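Local coordinates for protein FkbI (Streptomyces hygroscopicus, PDB 1R2J) that binds FAD and, as an acyl-ACP dehydrogenase of FK520 biosynthesis, probably oxidises a carrier-bound acyl group on the way to the methoxymalonyl extender unit, at residues G23-D28 with S69-V74; A45-L50 with Q93-L98; D36-A41 with G58-H63; A307-A312 with M352-L357. All coordinates share one frame; numbering follows the deposited sequence.

How the contacts relate
Contacts 1, 2 and 3 all belong to the N-terminal helical domain of the acyl-CoA dehydrogenase fold, whereas contact 4 lies in the C-terminal helical domain. Contacts 1 and 3 have centres about 14 Å apart and touch: CG of Arg72 packs on O of Thr61 at 3.5 Å. Contacts 2 and 3 also meet, through Leu50, whose CD2 lies 3.7 Å from CD2 of Leu38. Contact 4 stands apart, its centre about 32 Å from that of contact 2 across the middle of the chain. Met352 of contact 4 touches the FAD, while the Ser70 side chain of contact 1 is about 8 Å from the cofactor at the nearest atoms.

Contact 1 of 4, residues G23-D28 with S69-V74; sequences GELPRD and SSLRSV
A small, buried van der Waals contact, with no hydrogen bond across it, joins the linker before helix 27-35 to the first turns of helix 69-88, inside the N-terminal helical domain of the acyl-CoA dehydrogenase fold. Leu25 carries it with one methyl. Its CD1 lies 3.8 Å from CA of Leu71 and equally far from CG2 of Val74, filling the dip between residues one turn apart on the helix surface. Leu25 CG stands beside its own backbone N (chi1 -68°), and the extended second torsion sends CD1 on toward the helix. The Leu25 and Val74 side chains run alongside one another in opposite senses. At the start of the helix the same methyl also covers the carbonyl carbon of Ser70, at 4.0 Å, while the Ser70 hydroxyl is taken up by the backbone N of Ala188. Pro26 follows Leu25 as the N-cap of helix 27-35, and that helix extends the apolar layer: Leu30 packs on both Leu71 and Val74, and Leu33 on Leu71. Trp19 of helix 16-22 and Ala188 of a loop also pack on Leu25.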
loop_
_atom_site.group_PDB
_atom_site.type_symbol
_atom_site.label_atom_id
_atom_site.label_comp_id
_atom_site.label_asym_id
_atom_site.label_seq_id
_atom_site.Cartn_x
_atom_site.Cartn_y
_atom_site.Cartn_z
ATOM N N GLY A 23 6.485 -16.544 3.402
ATOM C CA GLY A 23 5.963 -15.815 2.263
ATOM C C GLY A 23 4.454 -15.774 2.128
ATOM O O GLY A 23 3.940 -15.619 1.018
ATOM N N GLU A 24 3.734 -15.901 3.238
ATOM C CA GLU A 24 2.281 -15.874 3.160
ATOM C C GLU A 24 1.584 -15.451 4.449
ATOM O O GLU A 24 2.066 -15.717 5.550
ATOM C CB GLU A 24 1.759 -17.247 2.725
ATOM C CG GLU A 24 0.439 -17.174 1.964
ATOM C CD GLU A 24 -0.038 -18.524 1.463
ATOM O OE1 GLU A 24 -0.958 -18.549 0.614
ATOM O OE2 GLU A 24 0.498 -19.559 1.919
ATOM N N LEU A 25 0.446 -14.782 4.293
ATOM C CA LEU A 25 -0.359 -14.333 5.419
ATOM C C LEU A 25 -1.558 -15.277 5.530
ATOM O O LEU A 25 -1.995 -15.852 4.534
ATOM C CB LEU A 25 -0.869 -12.909 5.177
ATOM C CG LEU A 25 0.115 -11.736 5.165
ATOM C CD1 LEU A 25 -0.605 -10.470 4.712
ATOM C CD2 LEU A 25 0.702 -11.550 6.552
ATOM N N PRO A 26 -2.101 -15.453 6.741
ATOM C CA PRO A 26 -3.257 -16.343 6.910
ATOM C C PRO A 26 -4.497 -15.736 6.248
ATOM O O PRO A 26 -4.889 -14.612 6.568
ATOM C CB PRO A 26 -3.424 -16.427 8.430
ATOM C CG PRO A 26 -2.074 -16.049 8.971
ATOM C CD PRO A 26 -1.613 -14.967 8.040
ATOM N N ARG A 27 -5.102 -16.478 5.327
ATOM C CA ARG A 27 -6.304 -16.034 4.626
ATOM C C ARG A 27 -7.404 -15.660 5.618
ATOM O O ARG A 27 -8.095 -14.656 5.440
ATOM C CB ARG A 27 -6.811 -17.147 3.704
ATOM C CG ARG A 27 -6.803 -18.527 4.364
ATOM C CD ARG A 27 -7.523 -19.585 3.533
ATOM N NE ARG A 27 -8.978 -19.480 3.637
ATOM C CZ ARG A 27 -9.829 -20.334 3.075
ATOM N NH1 ARG A 27 -9.372 -21.361 2.370
ATOM N NH2 ARG A 27 -11.139 -20.160 3.211
ATOM N N ASP A 28 -7.558 -16.479 6.656
ATOM C CA ASP A 28 -8.565 -16.257 7.695
ATOM C C ASP A 28 -8.425 -14.914 8.409
ATOM O O ASP A 28 -9.421 -14.328 8.833
ATOM C CB ASP A 28 -8.510 -17.377 8.742
ATOM C CG ASP A 28 -9.216 -18.642 8.289
ATOM O OD1 ASP A 28 -9.182 -19.643 9.039
ATOM O OD2 ASP A 28 -9.808 -18.635 7.189
ATOM N N SER A 69 4.692 -5.139 7.396
ATOM C CA SER A 69 4.404 -4.331 6.213
ATOM C C SER A 69 3.694 -5.111 5.105
ATOM O O SER A 69 3.149 -4.511 4.184
ATOM C CB SER A 69 5.692 -3.683 5.679
ATOM O OG SER A 69 6.245 -2.790 6.645
ATOM N N SER A 70 3.714 -6.441 5.178
ATOM C CA SER A 70 3.003 -7.247 4.181
ATOM C C SER A 70 1.510 -7.061 4.473
ATOM O O SER A 70 0.703 -6.804 3.571
ATOM C CB SER A 70 3.352 -8.734 4.303
ATOM O OG SER A 70 4.619 -9.036 3.756
ATOM N N LEU A 71 1.150 -7.190 5.746
ATOM C CA LEU A 71 -0.234 -7.018 6.154
ATOM C C LEU A 71 -0.666 -5.593 5.814
ATOM O O LEU A 71 -1.767 -5.375 5.304
ATOM C CB LEU A 71 -0.377 -7.276 7.660
ATOM C CG LEU A 71 -1.761 -7.065 8.284
ATOM C CD1 LEU A 71 -2.796 -7.925 7.567
ATOM C CD2 LEU A 71 -1.705 -7.429 9.770
ATOM N N ARG A 72 0.219 -4.635 6.087
ATOM C CA ARG A 72 -0.041 -3.222 5.816
ATOM C C ARG A 72 -0.307 -3.028 4.323
ATOM O O ARG A 72 -1.184 -2.256 3.933
ATOM C CB ARG A 72 1.171 -2.390 6.242
ATOM C CG ARG A 72 0.916 -0.909 6.519
ATOM C CD ARG A 72 0.856 -0.058 5.264
ATOM N NE ARG A 72 1.857 -0.379 4.246
ATOM C CZ ARG A 72 3.170 -0.466 4.440
ATOM N NH1 ARG A 72 3.708 -0.271 5.645
ATOM N NH2 ARG A 72 3.960 -0.727 3.403
ATOM N N SER A 73 0.450 -3.740 3.490
ATOM C CA SER A 73 0.284 -3.628 2.043
ATOM C C SER A 73 -1.105 -4.083 1.601
ATOM O O SER A 73 -1.655 -3.557 0.632
ATOM C CB SER A 73 1.366 -4.432 1.321
ATOM O OG SER A 73 2.635 -3.813 1.481
ATOM N N VAL A 74 -1.666 -5.057 2.316
ATOM C CA VAL A 74 -2.998 -5.561 2.002
ATOM C C VAL A 74 -4.017 -4.475 2.308
ATOM O O VAL A 74 -4.986 -4.298 1.567
ATOM C CB VAL A 74 -3.328 -6.834 2.821
ATOM C CG1 VAL A 74 -4.745 -7.309 2.514
ATOM C CG2 VAL A 74 -2.341 -7.932 2.475
#

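Contact 2 of 4, residues A45-L50 with Q93-L98; sequences AEHGGL and QRATFL
His47 lays its imidazole against helix 91-100, where Leu98, Arg94 and Ala95 receive it. Its CG stands anti to the carbonyl carbon (chi1 -58°), and with chi2 at -71° one ring face is turned to Leu98. There CD1 of Leu98 makes a CH-pi contact, 3.7 Å from the His47 ring centroid and 21° off the ring normal, offset toward the CD2 side. Lower down the side chains, CB of His47 and CB of Leu98 meet at 3.6 Å. Arg94 has CG lodged between its backbone N and carbonyl carbon and bends again at chi3; its aliphatic part passes the far end of the imidazole, CD standing 3.7 Å from NE2 of His47. A water bridges ring and helix, 2.8 Å from ND1 of His47. It donates to the carbonyls of both Arg94 and Ala95, the latter at 2.6 Å between the water O and Ala95 O. Were His47 replaced by alanine, Leu98 CD1 would probably lose the ring face it packs on and the bridging water its side-chain partner. The contact joins the loop between helices 27-35 and 54-67 to the outer part of the N-terminal helical domain. Val43 also covers Leu98, and behind it stands helix 69-88, with Ala82 and Gln86 against Leu98 and Val85 against Phe97.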
loop_
_atom_site.group_PDB
_atom_site.type_symbol
_atom_site.label_atom_id
_atom_site.label_comp_id
_atom_site.label_asym_id
_atom_site.label_seq_id
_atom_site.Cartn_x
_atom_site.Cartn_y
_atom_site.Cartn_z
ATOM N N ALA A 45 -19.929 4.730 6.614
ATOM C CA ALA A 45 -20.780 3.821 7.378
ATOM C C ALA A 45 -21.963 3.321 6.553
ATOM O O ALA A 45 -22.444 2.203 6.753
ATOM C CB ALA A 45 -21.280 4.516 8.642
ATOM N N GLU A 46 -22.425 4.154 5.625
ATOM C CA GLU A 46 -23.552 3.805 4.767
ATOM C C GLU A 46 -23.302 2.516 3.994
ATOM O O GLU A 46 -24.243 1.862 3.541
ATOM C CB GLU A 46 -23.837 4.944 3.786
ATOM C CG GLU A 46 -24.349 6.211 4.448
ATOM C CD GLU A 46 -24.540 7.348 3.466
ATOM O OE1 GLU A 46 -25.052 8.412 3.878
ATOM O OE2 GLU A 46 -24.176 7.180 2.284
ATOM N N HIS A 47 -22.034 2.152 3.842
ATOM C CA HIS A 47 -21.680 0.939 3.115
ATOM C C HIS A 47 -21.125 -0.089 4.085
ATOM O O HIS A 47 -20.493 -1.070 3.688
ATOM C CB HIS A 47 -20.653 1.260 2.021
ATOM C CG HIS A 47 -21.123 2.289 1.038
ATOM N ND1 HIS A 47 -22.112 2.038 0.109
ATOM C CD2 HIS A 47 -20.760 3.582 0.859
ATOM C CE1 HIS A 47 -22.336 3.131 -0.598
ATOM N NE2 HIS A 47 -21.531 4.083 -0.163
ATOM N N GLY A 48 -21.373 0.143 5.367
ATOM C CA GLY A 48 -20.897 -0.774 6.384
ATOM C C GLY A 48 -19.455 -0.516 6.772
ATOM O O GLY A 48 -18.826 -1.337 7.437
ATOM N N GLY A 49 -18.927 0.629 6.356
ATOM C CA GLY A 49 -17.551 0.965 6.678
ATOM C C GLY A 49 -17.428 1.612 8.043
ATOM O O GLY A 49 -18.433 1.921 8.690
ATOM N N LEU A 50 -16.192 1.822 8.482
ATOM C CA LEU A 50 -15.926 2.432 9.778
ATOM C C LEU A 50 -15.985 3.947 9.718
ATOM O O LEU A 50 -16.066 4.608 10.749
ATOM C CB LEU A 50 -14.553 1.989 10.298
ATOM C CG LEU A 50 -14.518 0.704 11.131
ATOM C CD1 LEU A 50 -15.286 -0.404 10.424
ATOM C CD2 LEU A 50 -13.074 0.298 11.388
ATOM N N GLN A 93 -22.937 0.947 -8.027
ATOM C CA GLN A 93 -21.614 0.335 -7.998
ATOM C C GLN A 93 -20.969 0.483 -6.629
ATOM O O GLN A 93 -20.466 -0.486 -6.065
ATOM C CB GLN A 93 -20.734 0.961 -9.078
ATOM C CG GLN A 93 -20.950 0.327 -10.439
ATOM C CD GLN A 93 -20.322 1.108 -11.569
ATOM O OE1 GLN A 93 -20.158 0.588 -12.673
ATOM N NE2 GLN A 93 -19.982 2.365 -11.308
ATOM N N ARG A 94 -20.988 1.696 -6.090
ATOM C CA ARG A 94 -20.409 1.918 -4.777
ATOM C C ARG A 94 -21.173 1.116 -3.724
ATOM O O ARG A 94 -20.573 0.543 -2.813
ATOM C CB ARG A 94 -20.437 3.408 -4.415
ATOM C CG ARG A 94 -21.838 3.976 -4.196
ATOM C CD ARG A 94 -21.772 5.375 -3.592
ATOM N NE ARG A 94 -21.022 6.308 -4.431
ATOM C CZ ARG A 94 -21.570 7.116 -5.333
ATOM N NH1 ARG A 94 -22.881 7.109 -5.530
ATOM N NH2 ARG A 94 -20.805 7.944 -6.030
ATOM N N ALA A 95 -22.495 1.067 -3.868
ATOM C CA ALA A 95 -23.352 0.353 -2.925
ATOM C C ALA A 95 -23.094 -1.150 -2.898
ATOM O O ALA A 95 -23.202 -1.788 -1.850
ATOM C CB ALA A 95 -24.817 0.626 -3.248
ATOM N N THR A 96 -22.745 -1.715 -4.045
ATOM C CA THR A 96 -22.496 -3.148 -4.127
ATOM C C THR A 96 -21.083 -3.555 -3.706
ATOM O O THR A 96 -20.901 -4.402 -2.829
ATOM C CB THR A 96 -22.746 -3.668 -5.562
ATOM O OG1 THR A 96 -24.061 -3.292 -5.986
ATOM C CG2 THR A 96 -22.624 -5.183 -5.612
ATOM N N PHE A 97 -20.086 -2.942 -4.331
ATOM C CA PHE A 97 -18.694 -3.268 -4.049
ATOM C C PHE A 97 -18.181 -2.872 -2.670
ATOM O O PHE A 97 -17.497 -3.657 -2.014
ATOM C CB PHE A 97 -17.803 -2.661 -5.130
ATOM C CG PHE A 97 -18.105 -3.171 -6.512
ATOM C CD1 PHE A 97 -18.000 -4.528 -6.805
ATOM C CD2 PHE A 97 -18.495 -2.298 -7.521
ATOM C CE1 PHE A 97 -18.276 -5.005 -8.080
ATOM C CE2 PHE A 97 -18.773 -2.770 -8.803
ATOM C CZ PHE A 97 -18.663 -4.122 -9.080
ATOM N N LEU A 98 -18.503 -1.663 -2.225
ATOM C CA LEU A 98 -18.039 -1.208 -0.925
ATOM C C LEU A 98 -18.526 -2.082 0.233
ATOM O O LEU A 98 -17.781 -2.322 1.188
ATOM C CB LEU A 98 -18.440 0.255 -0.699
ATOM C CG LEU A 98 -17.696 1.283 -1.565
ATOM C CD1 LEU A 98 -18.283 2.663 -1.338
ATOM C CD2 LEU A 98 -16.217 1.287 -1.233
HETATM O O HOH W 1 -21.602 -0.720 -0.063
#

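Contact 3 of 4, residues D36-A41 with G58-H63; sequences DGLLCA and GEFTAH
Apolar packing between Leu38 and Phe60 makes up most of this buried contact. CD2 of Leu38 approaches CZ of Phe60 to 3.9 Å, coming obliquely to the ring, and CB of Leu38 lies 4.0 Å from CE2 of Phe60. The two side chains cross at about a right angle, and the touching is confined to the end of the ring. Phe60 reaches that far because CG is anti to its backbone N (chi1 170°), which carries the phenyl group away from helix 54-67 toward the 36-41 loop.

A Schellman motif ends helix 27-35, with Gly37 at a positive phi of 85°, and the loop turns off from there; a CB on Gly37 would run into the carbonyl O of Asp36. Directly after this helix end come Leu38 and Leu39, placed against the next helix of the N-terminal helical domain.

The polar atoms give no hydrogen bond across the contact. Backbone N of Leu39 lies near the plane of the Phe60 ring, at its edge, 4.3 Å from CE2. Asp36 forms a salt bridge back to Arg32, and the backbone of Ala41 is hydrogen-bonded to Leu52. Around the apolar group, Met75 of helix 69-88 packs on both Leu39 and Phe60, while Leu8 of helix 5-12 touches Phe60.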
loop_
_atom_site.group_PDB
_atom_site.type_symbol
_atom_site.label_atom_id
_atom_site.label_comp_id
_atom_site.label_asym_id
_atom_site.label_seq_id
_atom_site.Cartn_x
_atom_site.Cartn_y
_atom_site.Cartn_z
ATOM N N ASP A 36 -14.314 -6.716 9.533
ATOM C CA ASP A 36 -14.382 -5.763 10.640
ATOM C C ASP A 36 -14.304 -4.330 10.119
ATOM O O ASP A 36 -14.407 -3.382 10.896
ATOM C CB ASP A 36 -13.238 -5.965 11.641
ATOM C CG ASP A 36 -13.366 -7.252 12.445
ATOM O OD1 ASP A 36 -14.506 -7.701 12.696
ATOM O OD2 ASP A 36 -12.315 -7.801 12.844
ATOM N N GLY A 37 -14.110 -4.171 8.812
ATOM C CA GLY A 37 -14.009 -2.839 8.239
ATOM C C GLY A 37 -12.601 -2.258 8.311
ATOM O O GLY A 37 -12.345 -1.144 7.838
ATOM N N LEU A 38 -11.684 -2.997 8.924
ATOM C CA LEU A 38 -10.309 -2.535 9.027
ATOM C C LEU A 38 -9.736 -2.796 7.636
ATOM O O LEU A 38 -10.350 -3.514 6.853
ATOM C CB LEU A 38 -9.567 -3.333 10.102
ATOM C CG LEU A 38 -10.274 -3.375 11.462
ATOM C CD1 LEU A 38 -9.628 -4.439 12.338
ATOM C CD2 LEU A 38 -10.217 -2.003 12.128
ATOM N N LEU A 39 -8.584 -2.229 7.307
ATOM C CA LEU A 39 -8.033 -2.430 5.961
ATOM C C LEU A 39 -8.866 -1.628 4.967
ATOM O O LEU A 39 -8.469 -1.443 3.822
ATOM C CB LEU A 39 -8.081 -3.910 5.554
ATOM C CG LEU A 39 -7.051 -4.887 6.128
ATOM C CD1 LEU A 39 -7.030 -4.829 7.645
ATOM C CD2 LEU A 39 -7.395 -6.273 5.652
ATOM N N CYS A 40 -10.011 -1.151 5.448
ATOM C CA CYS A 40 -10.986 -0.383 4.676
ATOM C C CYS A 40 -11.563 0.746 5.519
ATOM O O CYS A 40 -12.566 1.349 5.137
ATOM C CB CYS A 40 -12.160 -1.290 4.319
ATOM S SG CYS A 40 -12.452 -1.561 2.610
ATOM N N ALA A 41 -10.941 1.005 6.664
ATOM C CA ALA A 41 -11.420 1.992 7.624
ATOM C C ALA A 41 -12.069 3.287 7.134
ATOM O O ALA A 41 -12.989 3.782 7.780
ATOM C CB ALA A 41 -10.308 2.317 8.621
ATOM N N GLY A 58 -4.931 6.701 9.187
ATOM C CA GLY A 58 -3.504 6.830 8.932
ATOM C C GLY A 58 -2.644 6.302 10.064
ATOM O O GLY A 58 -1.744 5.487 9.847
ATOM N N GLU A 59 -2.904 6.775 11.279
ATOM C CA GLU A 59 -2.146 6.312 12.431
ATOM C C GLU A 59 -2.386 4.821 12.629
ATOM O O GLU A 59 -1.502 4.104 13.089
ATOM C CB GLU A 59 -2.545 7.102 13.680
ATOM C CG GLU A 59 -2.372 8.608 13.474
ATOM C CD GLU A 59 -2.511 9.422 14.745
ATOM O OE1 GLU A 59 -3.459 9.167 15.520
ATOM O OE2 GLU A 59 -1.675 10.330 14.958
ATOM N N PHE A 60 -3.573 4.349 12.262
ATOM C CA PHE A 60 -3.881 2.931 12.393
ATOM C C PHE A 60 -3.023 2.153 11.393
ATOM O O PHE A 60 -2.493 1.082 11.710
ATOM C CB PHE A 60 -5.370 2.666 12.127
ATOM C CG PHE A 60 -5.717 1.201 12.017
ATOM C CD1 PHE A 60 -5.309 0.296 12.996
ATOM C CD2 PHE A 60 -6.441 0.725 10.927
ATOM C CE1 PHE A 60 -5.614 -1.064 12.886
ATOM C CE2 PHE A 60 -6.753 -0.627 10.806
ATOM C CZ PHE A 60 -6.338 -1.525 11.786
ATOM N N THR A 61 -2.892 2.712 10.192
ATOM C CA THR A 61 -2.105 2.110 9.124
ATOM C C THR A 61 -0.629 2.114 9.527
ATOM O O THR A 61 0.098 1.155 9.274
ATOM C CB THR A 61 -2.293 2.892 7.797
ATOM O OG1 THR A 61 -3.663 2.803 7.389
ATOM C CG2 THR A 61 -1.404 2.323 6.687
ATOM N N ALA A 62 -0.207 3.199 10.169
ATOM C CA ALA A 62 1.169 3.329 10.636
ATOM C C ALA A 62 1.449 2.235 11.659
ATOM O O ALA A 62 2.483 1.577 11.609
ATOM C CB ALA A 62 1.386 4.714 11.270
ATOM N N HIS A 63 0.516 2.034 12.586
ATOM C CA HIS A 63 0.701 1.015 13.617
ATOM C C HIS A 63 0.797 -0.389 13.015
ATOM O O HIS A 63 1.630 -1.195 13.434
ATOM C CB HIS A 63 -0.436 1.071 14.639
ATOM C CG HIS A 63 -0.265 0.109 15.772
ATOM N ND1 HIS A 63 -0.928 -1.098 15.832
ATOM C CD2 HIS A 63 0.527 0.160 16.868
ATOM C CE1 HIS A 63 -0.551 -1.750 16.916
ATOM N NE2 HIS A 63 0.332 -1.009 17.562
#

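Contact 4 of 4, residues A307-A312 with M352-L357; sequences AAERAA and MCRVML
Glu309 and Arg354 form an end-on, two-pronged salt bridge between helix 297-322 and helix 350-361 of the C-terminal helical domain of the acyl-CoA dehydrogenase fold. Arg354 presents the end of its guanidinium group, NH1 and NH2 each taking a different carboxylate oxygen. The pairing is not flat: the carboxylate and guanidinium planes are 45° apart, and the side chains cross at a slant.

Both side chains leave their helices with CG anti to the carbonyl carbon (chi1 -74° in Glu309). Glu309 continues extended and Arg354 is extended as far as NE, which carries the charged ends to the space between the helices. A glutamine here in place of Glu309, with no charge and one acceptor fewer, would probably leave Arg354 without its counter-charge and its guanidinium freer to turn. The bridge lies at the surface, where His305 packs on Arg354 and Glu344 of helix 332-345 on Glu309. On the same helix as Arg354, Met352 touches the FAD, which places the salt bridge on a helix that lines the cofactor pocket.

The two bonds differ in shape. NH1 of Arg354 donates to OE1 of Glu309 at 2.7 Å in a nearly straight bond. OE1 lies in the guanidinium plane, at its edge, yet from the carboxylate side the donor stands above the plane. NH2 of Arg354 reaches OE2 of Glu309 at 3.0 Å, meeting the oxygen on its syn side with a more bent N-H...O angle of 149°.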
loop_
_atom_site.group_PDB
_atom_site.type_symbol
_atom_site.label_atom_id
_atom_site.label_comp_id
_atom_site.label_asym_id
_atom_site.label_seq_id
_atom_site.Cartn_x
_atom_site.Cartn_y
_atom_site.Cartn_z
ATOM N N ALA A 307 8.388 10.173 3.629
ATOM C CA ALA A 307 8.239 9.058 4.559
ATOM C C ALA A 307 8.995 7.840 4.042
ATOM O O ALA A 307 9.631 7.124 4.808
ATOM C CB ALA A 307 6.759 8.725 4.760
ATOM N N ALA A 308 8.943 7.620 2.733
ATOM C CA ALA A 308 9.625 6.481 2.141
ATOM C C ALA A 308 11.143 6.628 2.217
ATOM O O ALA A 308 11.832 5.715 2.681
ATOM C CB ALA A 308 9.177 6.297 0.692
ATOM N N GLU A 309 11.663 7.769 1.771
ATOM C CA GLU A 309 13.103 7.994 1.809
ATOM C C GLU A 309 13.619 7.968 3.248
ATOM O O GLU A 309 14.671 7.390 3.521
ATOM C CB GLU A 309 13.484 9.326 1.122
ATOM C CG GLU A 309 13.381 9.277 -0.413
ATOM C CD GLU A 309 14.338 10.232 -1.131
ATOM O OE1 GLU A 309 14.764 9.905 -2.262
ATOM O OE2 GLU A 309 14.664 11.305 -0.581
ATOM N N ARG A 310 12.882 8.590 4.165
ATOM C CA ARG A 310 13.283 8.603 5.569
ATOM C C ARG A 310 13.187 7.203 6.176
ATOM O O ARG A 310 14.017 6.827 7.001
ATOM C CB ARG A 310 12.414 9.573 6.377
ATOM C CG ARG A 310 12.516 11.051 5.945
ATOM C CD ARG A 310 13.971 11.525 5.846
ATOM N NE ARG A 310 14.700 11.368 7.104
ATOM C CZ ARG A 310 16.007 11.131 7.184
ATOM N NH1 ARG A 310 16.734 11.021 6.076
ATOM N NH2 ARG A 310 16.588 11.008 8.372
ATOM N N ALA A 311 12.174 6.433 5.769
ATOM C CA ALA A 311 12.012 5.077 6.285
ATOM C C ALA A 311 13.168 4.177 5.821
ATOM O O ALA A 311 13.674 3.358 6.594
ATOM C CB ALA A 311 10.676 4.488 5.831
ATOM N N ALA A 312 13.576 4.328 4.561
ATOM C CA ALA A 312 14.677 3.538 4.007
ATOM C C ALA A 312 15.977 3.875 4.735
ATOM O O ALA A 312 16.771 2.990 5.060
ATOM C CB ALA A 312 14.833 3.818 2.512
ATOM N N MET A 352 10.251 9.808 -9.705
ATOM C CA MET A 352 9.013 10.382 -10.216
ATOM C C MET A 352 8.458 11.409 -9.226
ATOM O O MET A 352 7.882 12.418 -9.633
ATOM C CB MET A 352 7.978 9.285 -10.486
ATOM C CG MET A 352 8.342 8.376 -11.652
ATOM S SD MET A 352 8.864 9.328 -13.113
ATOM C CE MET A 352 7.297 9.970 -13.635
ATOM N N CYS A 353 8.629 11.161 -7.930
ATOM C CA CYS A 353 8.140 12.113 -6.937
ATOM C C CYS A 353 8.909 13.421 -7.067
ATOM O O CYS A 353 8.343 14.506 -6.910
ATOM C CB CYS A 353 8.290 11.556 -5.518
ATOM S SG CYS A 353 7.094 10.257 -5.132
ATOM N N ARG A 354 10.200 13.319 -7.360
ATOM C CA ARG A 354 11.007 14.513 -7.523
ATOM C C ARG A 354 10.560 15.264 -8.775
ATOM O O ARG A 354 10.436 16.486 -8.749
ATOM C CB ARG A 354 12.505 14.167 -7.592
ATOM C CG ARG A 354 13.101 13.830 -6.220
ATOM C CD ARG A 354 14.623 13.772 -6.214
ATOM N NE ARG A 354 15.121 13.927 -4.853
ATOM C CZ ARG A 354 15.177 12.956 -3.945
ATOM N NH1 ARG A 354 14.785 11.722 -4.242
ATOM N NH2 ARG A 354 15.589 13.233 -2.718
ATOM N N VAL A 355 10.296 14.554 -9.869
ATOM C CA VAL A 355 9.864 15.271 -11.071
ATOM C C VAL A 355 8.509 15.932 -10.832
ATOM O O VAL A 355 8.285 17.060 -11.270
ATOM C CB VAL A 355 9.764 14.359 -12.334
ATOM C CG1 VAL A 355 11.025 13.523 -12.489
ATOM C CG2 VAL A 355 8.534 13.491 -12.268
ATOM N N MET A 356 7.608 15.249 -10.128
ATOM C CA MET A 356 6.292 15.835 -9.883
ATOM C C MET A 356 6.347 17.014 -8.917
ATOM O O MET A 356 5.702 18.038 -9.149
ATOM C CB MET A 356 5.313 14.776 -9.367
ATOM C CG MET A 356 5.034 13.665 -10.377
ATOM S SD MET A 356 3.704 12.554 -9.859
ATOM C CE MET A 356 4.587 11.415 -8.807
ATOM N N LEU A 357 7.113 16.881 -7.839
ATOM C CA LEU A 357 7.223 17.977 -6.879
ATOM C C LEU A 357 7.968 19.152 -7.504
ATOM O O LEU A 357 7.719 20.303 -7.162
ATOM C CB LEU A 357 7.944 17.515 -5.618
ATOM C CG LEU A 357 7.159 16.515 -4.763
ATOM C CD1 LEU A 357 8.087 15.926 -3.721
ATOM C CD2 LEU A 357 5.958 17.192 -4.117
#